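Local coordinates for protein F01G10.3, confirmed by transcript evidence (Caenorhabditis elegans, PDB 3K6J) that probably oxidises (3S)-3-hydroxyacyl-CoA with NAD+ as the dehydrogenase part of a multifunctional enzyme, and carries a bound zinc ion, at residues L308-R313 / D332-Q337. Numbering follows the deposited sequence.
Sequences LKRYGR and DTEMEQ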
ATOM      1  N   LEU A 308     -26.994  -8.900  -3.829  1.00 61.04           N
ATOM      2  CA  LEU A 308     -27.342  -9.045  -2.405  1.00 60.12           C
ATOM      3  C   LEU A 308     -26.762  -7.940  -1.528  1.00 59.71           C
ATOM      4  O   LEU A 308     -26.933  -7.939  -0.302  1.00 59.54           O
ATOM      5  CB  LEU A 308     -26.908 -10.420  -1.885  1.00 60.36           C
ATOM      6  CG  LEU A 308     -27.176 -11.634  -2.777  1.00 59.72           C
ATOM      7  CD1 LEU A 308     -26.811 -12.913  -2.053  1.00 59.85           C
ATOM      8  CD2 LEU A 308     -28.621 -11.675  -3.245  1.00 60.15           C
ATOM      9  N   LYS A 309     -26.089  -6.992  -2.177  1.00 59.20           N
ATOM     10  CA  LYS A 309     -25.344  -5.921  -1.509  1.00 58.98           C
ATOM     11  C   LYS A 309     -24.531  -6.438  -0.303  1.00 58.29           C
ATOM     12  O   LYS A 309     -24.581  -5.884   0.806  1.00 58.30           O
ATOM     13  CB  LYS A 309     -26.258  -4.731  -1.177  1.00 59.18           C
ATOM     14  CG  LYS A 309     -27.063  -4.224  -2.388  1.00 59.81           C
ATOM     15  CD  LYS A 309     -27.095  -2.692  -2.481  1.00 62.19           C
ATOM     16  CE  LYS A 309     -27.839  -2.072  -1.307  1.00 62.76           C
ATOM     17  NZ  LYS A 309     -27.961  -0.611  -1.483  1.00 63.50           N
ATOM     18  N   ARG A 310     -23.804  -7.529  -0.553  1.00 57.48           N
ATOM     19  CA  ARG A 310     -22.834  -8.096   0.382  1.00 56.75           C
ATOM     20  C   ARG A 310     -21.480  -7.470   0.052  1.00 55.99           C
ATOM     21  O   ARG A 310     -20.781  -7.923  -0.855  1.00 55.81           O
ATOM     22  CB  ARG A 310     -22.769  -9.623   0.232  1.00 56.82           C
ATOM     23  CG  ARG A 310     -24.043 -10.360   0.650  1.00 57.04           C
ATOM     24  CD  ARG A 310     -24.048 -11.812   0.182  1.00 56.75           C
ATOM     25  NE  ARG A 310     -23.013 -12.616   0.826  1.00 56.13           N
ATOM     26  CZ  ARG A 310     -23.159 -13.249   1.983  1.00 56.46           C
ATOM     27  NH1 ARG A 310     -24.302 -13.186   2.650  1.00 58.08           N
ATOM     28  NH2 ARG A 310     -22.158 -13.948   2.482  1.00 56.15           N
ATOM     29  N   TYR A 311     -21.132  -6.417   0.788  1.00 55.20           N
ATOM     30  CA  TYR A 311     -19.959  -5.594   0.482  1.00 54.44           C
ATOM     31  C   TYR A 311     -18.814  -5.799   1.466  1.00 53.59           C
ATOM     32  O   TYR A 311     -17.725  -5.249   1.289  1.00 53.09           O
ATOM     33  CB  TYR A 311     -20.337  -4.105   0.411  1.00 54.45           C
ATOM     34  CG  TYR A 311     -21.292  -3.747  -0.716  1.00 54.48           C
ATOM     35  CD1 TYR A 311     -21.239  -4.404  -1.951  1.00 54.67           C
ATOM     36  CD2 TYR A 311     -22.234  -2.729  -0.555  1.00 55.12           C
ATOM     37  CE1 TYR A 311     -22.111  -4.072  -2.982  1.00 54.50           C
ATOM     38  CE2 TYR A 311     -23.109  -2.387  -1.584  1.00 54.64           C
ATOM     39  CZ  TYR A 311     -23.043  -3.058  -2.788  1.00 54.35           C
ATOM     40  OH  TYR A 311     -23.906  -2.712  -3.797  1.00 53.81           O
ATOM     41  N   GLY A 312     -19.069  -6.588   2.503  1.00 52.82           N
ATOM     42  CA  GLY A 312     -18.060  -6.878   3.497  1.00 51.99           C
ATOM     43  C   GLY A 312     -18.497  -6.429   4.862  1.00 51.67           C
ATOM     44  O   GLY A 312     -19.643  -6.628   5.257  1.00 51.74           O
ATOM     45  N   ARG A 313     -17.570  -5.808   5.577  1.00 51.14           N
ATOM     46  CA  ARG A 313     -17.790  -5.421   6.951  1.00 50.72           C
ATOM     47  C   ARG A 313     -18.842  -4.339   7.104  1.00 50.87           C
ATOM     48  O   ARG A 313     -19.577  -4.327   8.088  1.00 50.75           O
ATOM     49  CB  ARG A 313     -16.478  -4.974   7.570  1.00 50.27           C
ATOM     50  CG  ARG A 313     -15.595  -6.134   7.909  1.00 49.97           C
ATOM     51  CD  ARG A 313     -14.435  -5.711   8.767  1.00 49.01           C
ATOM     52  NE  ARG A 313     -13.728  -6.885   9.257  1.00 49.68           N
ATOM     53  CZ  ARG A 313     -13.917  -7.434  10.451  1.00 50.83           C
ATOM     54  NH1 ARG A 313     -14.801  -6.907  11.298  1.00 51.86           N
ATOM     55  NH2 ARG A 313     -13.219  -8.508  10.798  1.00 50.84           N
ATOM     56  N   ASP A 332     -19.898 -18.044   6.409  1.00 60.77           N
ATOM     57  CA  ASP A 332     -21.290 -17.836   6.008  1.00 60.52           C
ATOM     58  C   ASP A 332     -21.774 -18.910   5.056  1.00 60.64           C
ATOM     59  O   ASP A 332     -21.157 -19.190   4.022  1.00 60.51           O
ATOM     60  CB  ASP A 332     -21.492 -16.452   5.393  1.00 60.64           C
ATOM     61  CG  ASP A 332     -22.960 -16.134   5.124  1.00 60.64           C
ATOM     62  OD1 ASP A 332     -23.612 -15.509   5.986  1.00 61.07           O
ATOM     63  OD2 ASP A 332     -23.459 -16.508   4.047  1.00 60.57           O
ATOM     64  N   THR A 333     -22.910 -19.492   5.410  1.00 60.60           N
ATOM     65  CA  THR A 333     -23.410 -20.651   4.705  1.00 60.53           C
ATOM     66  C   THR A 333     -24.046 -20.269   3.368  1.00 60.49           C
ATOM     67  O   THR A 333     -23.988 -21.033   2.407  1.00 60.48           O
ATOM     68  CB  THR A 333     -24.343 -21.487   5.621  1.00 60.71           C
ATOM     69  OG1 THR A 333     -24.520 -22.792   5.070  1.00 59.87           O
ATOM     70  CG2 THR A 333     -25.703 -20.799   5.849  1.00 60.91           C
ATOM     71  N   GLU A 334     -24.629 -19.074   3.306  1.00 60.62           N
ATOM     72  CA  GLU A 334     -25.260 -18.589   2.082  1.00 61.12           C
ATOM     73  C   GLU A 334     -24.209 -18.341   1.004  1.00 61.10           C
ATOM     74  O   GLU A 334     -24.470 -18.526  -0.192  1.00 60.96           O
ATOM     75  CB  GLU A 334     -26.066 -17.307   2.343  1.00 61.24           C
ATOM     76  CG  GLU A 334     -26.993 -16.893   1.189  1.00 62.74           C
ATOM     77  CD  GLU A 334     -27.691 -15.555   1.425  1.00 65.82           C
ATOM     78  OE1 GLU A 334     -26.998 -14.543   1.686  1.00 65.68           O
ATOM     79  OE2 GLU A 334     -28.942 -15.510   1.338  1.00 66.99           O
ATOM     80  N   MET A 335     -23.020 -17.923   1.440  1.00 61.30           N
ATOM     81  CA  MET A 335     -21.901 -17.684   0.531  1.00 61.32           C
ATOM     82  C   MET A 335     -21.478 -18.983  -0.154  1.00 61.60           C
ATOM     83  O   MET A 335     -21.228 -18.996  -1.361  1.00 61.24           O
ATOM     84  CB  MET A 335     -20.720 -17.016   1.262  1.00 61.40           C
ATOM     85  CG  MET A 335     -19.625 -16.460   0.339  1.00 60.29           C
ATOM     86  SD  MET A 335     -20.224 -15.230  -0.836  1.00 59.78           S
ATOM     87  CE  MET A 335     -19.327 -15.707  -2.295  1.00 59.34           C
ATOM     88  N   GLU A 336     -21.437 -20.073   0.613  1.00 62.05           N
ATOM     89  CA  GLU A 336     -21.114 -21.395   0.064  1.00 62.80           C
ATOM     90  C   GLU A 336     -22.131 -21.895  -0.980  1.00 63.37           C
ATOM     91  O   GLU A 336     -21.762 -22.584  -1.937  1.00 63.64           O
ATOM     92  CB  GLU A 336     -20.939 -22.427   1.180  1.00 62.74           C
ATOM     93  CG  GLU A 336     -20.350 -23.739   0.679  1.00 62.52           C
ATOM     94  CD  GLU A 336     -20.515 -24.884   1.648  1.00 62.09           C
ATOM     95  OE1 GLU A 336     -20.285 -24.704   2.869  1.00 62.11           O
ATOM     96  OE2 GLU A 336     -20.874 -25.978   1.173  1.00 62.42           O
ATOM     97  N   GLN A 337     -23.407 -21.556  -0.790  1.00 63.89           N
ATOM     98  CA  GLN A 337     -24.438 -21.934  -1.752  1.00 64.22           C
ATOM     99  C   GLN A 337     -24.167 -21.281  -3.093  1.00 64.41           C
ATOM    100  O   GLN A 337     -24.230 -21.945  -4.133  1.00 64.63           O
ATOM    101  CB  GLN A 337     -25.848 -21.595  -1.239  1.00 64.27           C
ATOM    102  CG  GLN A 337     -26.411 -22.644  -0.287  1.00 64.35           C
ATOM    103  CD  GLN A 337     -27.670 -22.194   0.437  1.00 64.00           C
ATOM    104  OE1 GLN A 337     -27.621 -21.353   1.339  1.00 63.48           O
ATOM    105  NE2 GLN A 337     -28.801 -22.780   0.068  1.00 63.36           N
TER
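Arg310 divides its guanidinium between two carboxylates of 332-337: NH2 forms a salt bridge with Asp332 OD2 at 3.3 Å and NH1 one with Glu334 OE1 at 3.2 Å. Neither acid meets it flat, since the guanidinium and carboxylate planes are 54° apart for Asp332 and the Glu334 carboxylate is turned still further from the guanidinium plane. The hydrogen bond from Arg310 NH2 to Asp332 OD2 is weak, bent to 134° at the hydrogen, so charge attraction probably counts for more here than bond directionality. Arg310 reaches the acids with CG anti to its carbonyl carbon and a bend at chi3 (66°), whereas Glu334 stretches out from the helix with CG anti to its backbone N and its chain extended beyond CG. Asp332 is the N-cap of helix 333-341, and its OD2 accepts from Met335 N at 3.0 Å through the anti lone pair. One oxygen thus both caps the helix and pairs with the arginine, tying the helix start to the loop after helix 300-307, whose end is a Schellman motif with Lys309 at positive phi. The contact lies in the C-terminal part of the dehydrogenase, away from the zinc site. Replacing Asp332 with an alanine would probably leave Met335 N without its capping acceptor and Arg310 NH2 without its carboxylate mate. Met335 crosses the guanidinium obliquely, its CB 3.6 Å from Arg310 NH2 and its SD 4.0 Å from the same nitrogen, while its side chain also rests on Ile301 and Met305 of helix 300-307. A weak hydrogen bond to Gly318 O gives Arg310 NH2 a further acceptor. At the margin, Leu308 CD1 approaches Glu334 OE1 to 4.1 Å, a loose touch beside the ion pair.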